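Local coordinates for malonyl CoA:acyl carrier protein malonyltransferase (Streptomyces coelicolor, PDB 1NM2) that probably transfers the malonyl group of malonyl-CoA to holo-acyl carrier protein, a step that feeds fatty acid biosynthesis, at residues Glu129-Thr134 and Lys196-Phe201; Val59-Leu64 and His97-Ile102; Val150-Arg155 and Asn182-Glu187. All coordinates share one frame; numbering follows the deposited sequence.

Interaction 1: Glu129-Thr134 and Lys196-Phe201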
loop_
_atom_site.group_PDB
_atom_site.type_symbol
_atom_site.label_atom_id
_atom_site.label_comp_id
_atom_site.label_asym_id
_atom_site.label_seq_id
_atom_site.Cartn_x
_atom_site.Cartn_y
_atom_site.Cartn_z
ATOM N N GLU A 129 -14.424 6.528 8.385
ATOM C CA GLU A 129 -15.841 6.853 8.525
ATOM C C GLU A 129 -16.742 5.708 8.059
ATOM O O GLU A 129 -17.746 5.393 8.702
ATOM C CB GLU A 129 -16.161 8.127 7.739
ATOM C CG GLU A 129 -15.501 9.363 8.315
ATOM C CD GLU A 129 -15.836 10.627 7.546
ATOM O OE1 GLU A 129 -15.653 11.721 8.113
ATOM O OE2 GLU A 129 -16.271 10.534 6.377
ATOM N N ALA A 130 -16.377 5.084 6.945
ATOM C CA ALA A 130 -17.147 3.964 6.420
ATOM C C ALA A 130 -17.111 2.793 7.404
ATOM O O ALA A 130 -18.122 2.136 7.651
ATOM C CB ALA A 130 -16.576 3.531 5.074
ATOM N N ALA A 131 -15.934 2.536 7.962
ATOM C CA ALA A 131 -15.752 1.446 8.913
ATOM C C ALA A 131 -16.577 1.660 10.178
ATOM O O ALA A 131 -17.078 0.699 10.771
ATOM C CB ALA A 131 -14.272 1.310 9.270
ATOM N N ALA A 132 -16.727 2.923 10.573
ATOM C CA ALA A 132 -17.476 3.294 11.776
ATOM C C ALA A 132 -18.968 2.968 11.736
ATOM O O ALA A 132 -19.557 2.605 12.755
ATOM C CB ALA A 132 -17.284 4.783 12.062
ATOM N N VAL A 133 -19.585 3.106 10.570
ATOM C CA VAL A 133 -21.010 2.829 10.451
ATOM C C VAL A 133 -21.271 1.330 10.400
ATOM O O VAL A 133 -22.408 0.892 10.225
ATOM C CB VAL A 133 -21.601 3.487 9.178
ATOM C CG1 VAL A 133 -21.470 5.006 9.261
ATOM C CG2 VAL A 133 -20.888 2.971 7.950
ATOM N N THR A 134 -20.210 0.548 10.576
ATOM C CA THR A 134 -20.308 -0.903 10.517
ATOM C C THR A 134 -19.427 -1.590 11.556
ATOM O O THR A 134 -18.523 -0.981 12.124
ATOM C CB THR A 134 -19.837 -1.421 9.142
ATOM O OG1 THR A 134 -18.404 -1.340 9.068
ATOM C CG2 THR A 134 -20.430 -0.586 8.020
ATOM N N LYS A 196 -5.049 -5.437 12.432
ATOM C CA LYS A 196 -5.242 -4.206 13.190
ATOM C C LYS A 196 -5.784 -3.099 12.286
ATOM O O LYS A 196 -5.088 -2.127 11.980
ATOM C CB LYS A 196 -3.916 -3.771 13.829
ATOM C CG LYS A 196 -3.238 -4.866 14.656
ATOM C CD LYS A 196 -1.912 -4.391 15.233
ATOM C CE LYS A 196 -1.178 -5.512 15.961
ATOM N NZ LYS A 196 -1.938 -6.051 17.126
ATOM N N VAL A 197 -7.032 -3.257 11.859
ATOM C CA VAL A 197 -7.679 -2.283 10.991
ATOM C C VAL A 197 -9.070 -1.963 11.517
ATOM O O VAL A 197 -9.677 -2.768 12.223
ATOM C CB VAL A 197 -7.809 -2.804 9.538
ATOM C CG1 VAL A 197 -6.431 -3.064 8.953
ATOM C CG2 VAL A 197 -8.645 -4.081 9.512
ATOM N N ALA A 198 -9.574 -0.793 11.140
ATOM C CA ALA A 198 -10.883 -0.326 11.573
ATOM C C ALA A 198 -12.062 -1.075 10.963
ATOM O O ALA A 198 -13.136 -1.143 11.566
ATOM C CB ALA A 198 -11.017 1.177 11.276
ATOM N N GLY A 199 -11.888 -1.620 9.764
ATOM C CA GLY A 199 -13.001 -2.321 9.153
ATOM C C GLY A 199 -12.664 -3.196 7.961
ATOM O O GLY A 199 -11.503 -3.512 7.708
ATOM N N ALA A 200 -13.705 -3.591 7.234
ATOM C CA ALA A 200 -13.551 -4.440 6.066
ATOM C C ALA A 200 -13.121 -3.632 4.848
ATOM O O ALA A 200 -13.909 -3.409 3.930
ATOM C CB ALA A 200 -14.866 -5.167 5.780
ATOM N N PHE A 201 -11.867 -3.186 4.847
ATOM C CA PHE A 201 -11.345 -2.422 3.720
ATOM C C PHE A 201 -11.340 -3.357 2.522
ATOM O O PHE A 201 -11.296 -4.576 2.688
ATOM C CB PHE A 201 -9.916 -1.953 4.009
ATOM C CG PHE A 201 -9.797 -1.064 5.215
ATOM C CD1 PHE A 201 -8.610 -1.015 5.940
ATOM C CD2 PHE A 201 -10.859 -0.262 5.619
ATOM C CE1 PHE A 201 -8.482 -0.179 7.052
ATOM C CE2 PHE A 201 -10.743 0.577 6.727
ATOM C CZ PHE A 201 -9.548 0.616 7.445
HETATM O O HOH W 1 -15.808 -1.773 11.818
#

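Interaction 2: Val59-Leu64 and His97-Ile102. With ACY (acetic acid), chain D.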
loop_
_atom_site.group_PDB
_atom_site.type_symbol
_atom_site.label_atom_id
_atom_site.label_comp_id
_atom_site.label_asym_id
_atom_site.label_seq_id
_atom_site.Cartn_x
_atom_site.Cartn_y
_atom_site.Cartn_z
ATOM N N VAL A 59 -4.522 8.609 9.976
ATOM C CA VAL A 59 -3.150 9.067 10.166
ATOM C C VAL A 59 -2.176 8.181 9.385
ATOM O O VAL A 59 -1.308 8.677 8.667
ATOM C CB VAL A 59 -2.745 9.033 11.670
ATOM C CG1 VAL A 59 -1.239 9.263 11.818
ATOM C CG2 VAL A 59 -3.504 10.105 12.444
ATOM N N ALA A 60 -2.337 6.868 9.520
ATOM C CA ALA A 60 -1.452 5.919 8.857
ATOM C C ALA A 60 -1.319 6.096 7.347
ATOM O O ALA A 60 -0.211 6.041 6.812
ATOM C CB ALA A 60 -1.890 4.488 9.170
ATOM N N GLN A 61 -2.433 6.307 6.655
ATOM C CA GLN A 61 -2.363 6.450 5.205
ATOM C C GLN A 61 -1.488 7.613 4.728
ATOM O O GLN A 61 -0.547 7.399 3.964
ATOM C CB GLN A 61 -3.784 6.498 4.617
ATOM C CG GLN A 61 -4.508 5.168 4.837
ATOM C CD GLN A 61 -5.756 4.994 4.005
ATOM O OE1 GLN A 61 -5.856 5.518 2.899
ATOM N NE2 GLN A 61 -6.705 4.221 4.521
ATOM N N PRO A 62 -1.769 8.855 5.168
ATOM C CA PRO A 62 -0.907 9.952 4.702
ATOM C C PRO A 62 0.545 9.826 5.182
ATOM O O PRO A 62 1.472 10.223 4.482
ATOM C CB PRO A 62 -1.597 11.204 5.249
ATOM C CG PRO A 62 -2.354 10.700 6.449
ATOM C CD PRO A 62 -2.907 9.375 5.943
ATOM N N LEU A 63 0.739 9.285 6.379
ATOM C CA LEU A 63 2.084 9.105 6.915
ATOM C C LEU A 63 2.893 8.158 6.029
ATOM O O LEU A 63 4.059 8.414 5.734
ATOM C CB LEU A 63 2.018 8.549 8.341
ATOM C CG LEU A 63 3.350 8.230 9.030
ATOM C CD1 LEU A 63 4.241 9.471 9.080
ATOM C CD2 LEU A 63 3.063 7.737 10.452
ATOM N N LEU A 64 2.272 7.058 5.613
ATOM C CA LEU A 64 2.941 6.082 4.759
ATOM C C LEU A 64 3.322 6.683 3.411
ATOM O O LEU A 64 4.414 6.431 2.902
ATOM C CB LEU A 64 2.039 4.857 4.538
ATOM C CG LEU A 64 1.967 3.875 5.711
ATOM C CD1 LEU A 64 0.808 2.912 5.532
ATOM C CD2 LEU A 64 3.290 3.129 5.804
ATOM N N HIS A 97 1.090 -1.414 -2.507
ATOM C CA HIS A 97 0.023 -2.180 -1.877
ATOM C C HIS A 97 -1.030 -1.266 -1.245
ATOM O O HIS A 97 -0.776 -0.624 -0.231
ATOM C CB HIS A 97 0.619 -3.119 -0.821
ATOM C CG HIS A 97 -0.267 -4.278 -0.478
ATOM N ND1 HIS A 97 -1.408 -4.145 0.285
ATOM C CD2 HIS A 97 -0.196 -5.583 -0.827
ATOM C CE1 HIS A 97 -2.000 -5.321 0.392
ATOM N NE2 HIS A 97 -1.285 -6.211 -0.274
ATOM N N SER A 98 -2.205 -1.222 -1.865
ATOM C CA SER A 98 -3.326 -0.403 -1.405
ATOM C C SER A 98 -2.953 1.082 -1.329
ATOM O O SER A 98 -2.954 1.768 -2.348
ATOM C CB SER A 98 -3.821 -0.896 -0.042
ATOM O OG SER A 98 -5.112 -0.371 0.231
ATOM N N VAL A 99 -2.643 1.584 -0.137
ATOM C CA VAL A 99 -2.264 2.993 -0.006
ATOM C C VAL A 99 -0.986 3.241 -0.808
ATOM O O VAL A 99 -0.753 4.345 -1.308
ATOM C CB VAL A 99 -1.991 3.406 1.469
ATOM C CG1 VAL A 99 -3.171 3.047 2.340
ATOM C CG2 VAL A 99 -0.729 2.742 1.975
ATOM N N GLY A 100 -0.164 2.204 -0.925
ATOM C CA GLY A 100 1.080 2.325 -1.669
ATOM C C GLY A 100 0.850 2.657 -3.133
ATOM O O GLY A 100 1.774 3.085 -3.829
ATOM N N GLU A 101 -0.377 2.456 -3.609
ATOM C CA GLU A 101 -0.708 2.755 -5.004
ATOM C C GLU A 101 -0.701 4.256 -5.250
ATOM O O GLU A 101 -0.406 4.712 -6.357
ATOM C CB GLU A 101 -2.091 2.218 -5.378
ATOM C CG GLU A 101 -2.212 0.710 -5.397
ATOM C CD GLU A 101 -3.183 0.242 -6.466
ATOM O OE1 GLU A 101 -2.711 -0.282 -7.499
ATOM O OE2 GLU A 101 -4.410 0.413 -6.283
ATOM N N ILE A 102 -1.066 5.024 -4.229
ATOM C CA ILE A 102 -1.072 6.470 -4.371
ATOM C C ILE A 102 0.386 6.908 -4.407
ATOM O O ILE A 102 0.759 7.776 -5.186
ATOM C CB ILE A 102 -1.810 7.168 -3.194
ATOM C CG1 ILE A 102 -3.319 6.917 -3.291
ATOM C CG2 ILE A 102 -1.553 8.672 -3.234
ATOM C CD1 ILE A 102 -3.737 5.477 -3.088
HETATM C C ACY D . -5.938 -0.109 3.202
HETATM O O ACY D . -5.628 0.468 4.325
HETATM O OXT ACY D . -6.335 0.457 2.127
HETATM C CH3 ACY D . -5.783 -1.621 3.228
#

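Interaction 3: Val150-Arg155 and Asn182-Glu187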
loop_
_atom_site.group_PDB
_atom_site.type_symbol
_atom_site.label_atom_id
_atom_site.label_comp_id
_atom_site.label_asym_id
_atom_site.label_seq_id
_atom_site.Cartn_x
_atom_site.Cartn_y
_atom_site.Cartn_z
ATOM N N VAL A 150 -10.443 -19.393 -0.394
ATOM C CA VAL A 150 -11.300 -18.364 -0.968
ATOM C C VAL A 150 -12.727 -18.899 -1.090
ATOM O O VAL A 150 -13.685 -18.234 -0.692
ATOM C CB VAL A 150 -10.787 -17.932 -2.359
ATOM C CG1 VAL A 150 -11.834 -17.076 -3.071
ATOM C CG2 VAL A 150 -9.488 -17.151 -2.197
ATOM N N ALA A 151 -12.863 -20.106 -1.632
ATOM C CA ALA A 151 -14.180 -20.719 -1.791
ATOM C C ALA A 151 -14.917 -20.779 -0.457
ATOM O O ALA A 151 -16.087 -20.421 -0.367
ATOM C CB ALA A 151 -14.034 -22.128 -2.372
ATOM N N HIS A 152 -14.218 -21.226 0.584
ATOM C CA HIS A 152 -14.803 -21.349 1.912
ATOM C C HIS A 152 -15.211 -20.008 2.520
ATOM O O HIS A 152 -16.365 -19.831 2.917
ATOM C CB HIS A 152 -13.822 -22.054 2.856
ATOM C CG HIS A 152 -14.385 -22.336 4.215
ATOM N ND1 HIS A 152 -15.147 -23.451 4.489
ATOM C CD2 HIS A 152 -14.319 -21.634 5.371
ATOM C CE1 HIS A 152 -15.525 -23.425 5.755
ATOM N NE2 HIS A 152 -15.035 -22.333 6.313
ATOM N N LEU A 153 -14.275 -19.066 2.606
ATOM C CA LEU A 153 -14.593 -17.767 3.189
ATOM C C LEU A 153 -15.722 -17.068 2.432
ATOM O O LEU A 153 -16.593 -16.458 3.048
ATOM C CB LEU A 153 -13.348 -16.873 3.239
ATOM C CG LEU A 153 -12.733 -16.385 1.928
ATOM C CD1 LEU A 153 -13.401 -15.087 1.506
ATOM C CD2 LEU A 153 -11.231 -16.170 2.127
ATOM N N GLU A 154 -15.716 -17.165 1.102
ATOM C CA GLU A 154 -16.764 -16.540 0.304
ATOM C C GLU A 154 -18.112 -17.203 0.568
ATOM O O GLU A 154 -19.150 -16.533 0.591
ATOM C CB GLU A 154 -16.434 -16.617 -1.189
ATOM C CG GLU A 154 -15.212 -15.805 -1.580
ATOM C CD GLU A 154 -14.997 -15.737 -3.078
ATOM O OE1 GLU A 154 -15.103 -16.786 -3.752
ATOM O OE2 GLU A 154 -14.711 -14.634 -3.581
ATOM N N ARG A 155 -18.093 -18.519 0.765
ATOM C CA ARG A 155 -19.325 -19.246 1.047
ATOM C C ARG A 155 -19.910 -18.770 2.370
ATOM O O ARG A 155 -21.121 -18.815 2.578
ATOM C CB ARG A 155 -19.062 -20.747 1.134
ATOM C CG ARG A 155 -19.436 -21.531 -0.107
ATOM C CD ARG A 155 -19.373 -23.015 0.203
ATOM N NE ARG A 155 -20.221 -23.333 1.347
ATOM C CZ ARG A 155 -19.831 -24.052 2.395
ATOM N NH1 ARG A 155 -18.597 -24.535 2.450
ATOM N NH2 ARG A 155 -20.676 -24.286 3.390
ATOM N N ASN A 182 -13.497 -18.185 11.950
ATOM C CA ASN A 182 -12.537 -18.711 12.913
ATOM C C ASN A 182 -13.034 -19.998 13.552
ATOM O O ASN A 182 -12.245 -20.884 13.883
ATOM C CB ASN A 182 -12.254 -17.673 14.001
ATOM C CG ASN A 182 -11.188 -18.130 14.970
ATOM O OD1 ASN A 182 -10.132 -18.607 14.559
ATOM N ND2 ASN A 182 -11.453 -17.983 16.264
ATOM N N GLU A 183 -14.347 -20.091 13.733
ATOM C CA GLU A 183 -14.953 -21.269 14.337
ATOM C C GLU A 183 -15.032 -22.398 13.316
ATOM O O GLU A 183 -14.890 -23.572 13.657
ATOM C CB GLU A 183 -16.344 -20.914 14.878
ATOM C CG GLU A 183 -16.286 -20.059 16.148
ATOM C CD GLU A 183 -17.610 -19.394 16.497
ATOM O OE1 GLU A 183 -18.638 -20.100 16.596
ATOM O OE2 GLU A 183 -17.616 -18.157 16.679
ATOM N N ASP A 184 -15.256 -22.032 12.060
ATOM C CA ASP A 184 -15.325 -23.004 10.979
ATOM C C ASP A 184 -14.302 -22.578 9.930
ATOM O O ASP A 184 -14.634 -21.923 8.938
ATOM C CB ASP A 184 -16.735 -23.045 10.389
ATOM C CG ASP A 184 -16.826 -23.917 9.149
ATOM O OD1 ASP A 184 -15.985 -24.831 8.987
ATOM O OD2 ASP A 184 -17.748 -23.692 8.339
ATOM N N LYS A 185 -13.052 -22.954 10.172
ATOM C CA LYS A 185 -11.947 -22.598 9.291
ATOM C C LYS A 185 -11.891 -23.420 8.013
ATOM O O LYS A 185 -12.408 -24.537 7.953
ATOM C CB LYS A 185 -10.614 -22.769 10.022
ATOM C CG LYS A 185 -10.452 -21.938 11.288
ATOM C CD LYS A 185 -9.040 -22.108 11.850
ATOM C CE LYS A 185 -8.846 -21.348 13.159
ATOM N NZ LYS A 185 -9.789 -21.825 14.203
ATOM N N PRO A 186 -11.267 -22.862 6.962
ATOM C CA PRO A 186 -11.160 -23.598 5.700
ATOM C C PRO A 186 -10.187 -24.741 5.967
ATOM O O PRO A 186 -9.319 -24.629 6.838
ATOM C CB PRO A 186 -10.572 -22.567 4.740
ATOM C CG PRO A 186 -11.052 -21.248 5.308
ATOM C CD PRO A 186 -10.846 -21.459 6.790
ATOM N N GLU A 187 -10.334 -25.832 5.226
ATOM C CA GLU A 187 -9.462 -26.989 5.390
ATOM C C GLU A 187 -7.991 -26.595 5.308
ATOM O O GLU A 187 -7.587 -25.863 4.405
ATOM C CB GLU A 187 -9.761 -28.022 4.304
ATOM C CG GLU A 187 -9.145 -29.384 4.559
ATOM C CD GLU A 187 -9.322 -30.323 3.384
ATOM O OE1 GLU A 187 -10.348 -30.199 2.679
ATOM O OE2 GLU A 187 -8.442 -31.186 3.174
#

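Interaction 1: Glu129-Thr134 and Lys196-Phe201
A chi1 of -60° sets CG of F201 opposite its own carbonyl carbon. The ring then approaches A131 obliquely, with F201 CE2 4.4 Å from A131 CB. A131 is on the last turn of helix 113-132, and its methyl group carries most of the contact. A131 CB packs against A198 CB at 3.8 Å and lies 3.5 Å from A198 O. It also meets the backbone N of G199. The two backbones are close here, with A131 CA 4.7 Å from G199 CA, and a beta carbon on G199 would clash with A131 CB. A200 centres an inverse gamma turn, closed by a weak bond from F201 N to G199 O. That carbonyl oxygen, G199 O, lies over one face of the F201 ring, offset toward its rim.

The polar link runs through water. One molecule lies within hydrogen-bonding distance of T134 O and A198 O, at 2.8 Å from each. T134 also ties back to its own helix. A chi1 of 74° lets OG1 of T134 bond A131 O at 3.0 Å, from above the carbonyl plane. T134 N binds the same oxygen from the same face. T136 bonds both T134 OG1 and A200 N.

The F201 side chain is about 4 Å from a bound acetate in the active site. The two segments are paired chain connections between the hydrolase-like core and the small ferredoxin-like subdomain of this acyltransferase fold.

Interaction 2: Val59-Leu64 and His97-Ile102
Q61 lies on one methyl of V99, touching it with CG and with the carbon and oxygen of its amide. Q61 CG is 3.5 Å from V99 CG1, and Q61 CD follows at 3.6 Å from V99 CG1. The other branch, V99 CG2, meets L64 CD1 at 3.9 Å, the two side chains crossing at about a right angle. V99 thus wedges between residues one helical turn apart.

In Q61, CG stands opposite the carbonyl carbon (chi1 -65°) and the chain runs extended beyond it (chi2 -165°). The stem and the carbonyl end of the amide lie against V99 CG1, and the amide's polar atoms still reach partners outside. Q61 OE1 is hydrogen-bonded to R123 NH1, and Q61 NE2 makes a weak bond to T57 OG1. R123 in turn bonds the acetate and S98 OG. With a valine at Q61 the OE1 bond is gone, and the guanidinium of R123 would probably be freer to turn away from the acetate.

Next to V99, S98 sits at phi 58° in a type II' turn from H97 to G100. This fits the nucleophile elbow of the hydrolase-like fold, where the chain turns into the helix that follows. S98 OG also bonds H202 NE2, consistent with a serine-histidine pair. Acetate mimics a malonyl group here. Its bond to R123 is consistent with an arginine that receives the malonyl carboxylate, and Q61 OE1 bonds that same guanidinium.

Interaction 3: Val150-Arg155 and Asn182-Glu187
H152 and P186 mark the closest backbone approach, with their CA atoms 5.7 Å apart. Segment 150-155 is the last part of helix 146-155. Segment 182-187 begins at the end of helix 175-183, and D184 is the first residue there to leave helical geometry. The chain then runs extended through K185 and P186. Its backbone passes over one face of the H152 ring, with K185 O and P186 N above it.

H152 carries the contact. Its CG stands opposite the backbone N (chi1 -175°), which sends the ring off the helix toward this loop. NE2 donates to D184 O at 2.7 Å, with an N-H...O angle of 152°. The donor lies well above the carbonyl plane of D184. P186 covers one face of the ring. Its CA makes a CH-pi contact 3.9 Å from the ring centroid, and P186 CG comes within 3.3 Å of H152 CD2.

Both helices belong to the ferredoxin-like subdomain, a beta-alpha-beta-beta-alpha-beta unit. They lie on its four antiparallel strands, and the 182-187 turn leads into edge strand 189-194. L181 touches both H152 and P186 from helix 175-183.

The D184 carboxylate stands at the ring edge, its plane nearly perpendicular to the imidazole. D184 OD2 is 3.4 Å from H152 CE1. This negative neighbour may favour a protonated ring. R155 is a more distant opposite charge, with NH2 5.8 Å from D184 OD2. On the helix end, K185 NZ bonds N182 O at 2.6 Å in the carbonyl plane, and N182 OD1 weakly.

Overall arrangement
Interaction 2 is the core contact, its centre about 5 Å from the centre of the chain. Interaction 1 is also buried, but its centre lies about 17 Å from that point. Interaction 3 is near the surface and partly buried, its centre about 26 Å from the chain centre. Helix 113-132 connects the first two: its R123 serves the site beside interaction 2, and its end forms interaction 1. Strand 136-143 leads from interaction 1 into the subdomain that holds interaction 3, and strand 189-194 leads back. Methyl groups meet a leucine and the side of a glutamine in interaction 2. Interaction 1 adds a bridging water. Interaction 3 has a direct histidine-to-carbonyl bond and a carboxylate.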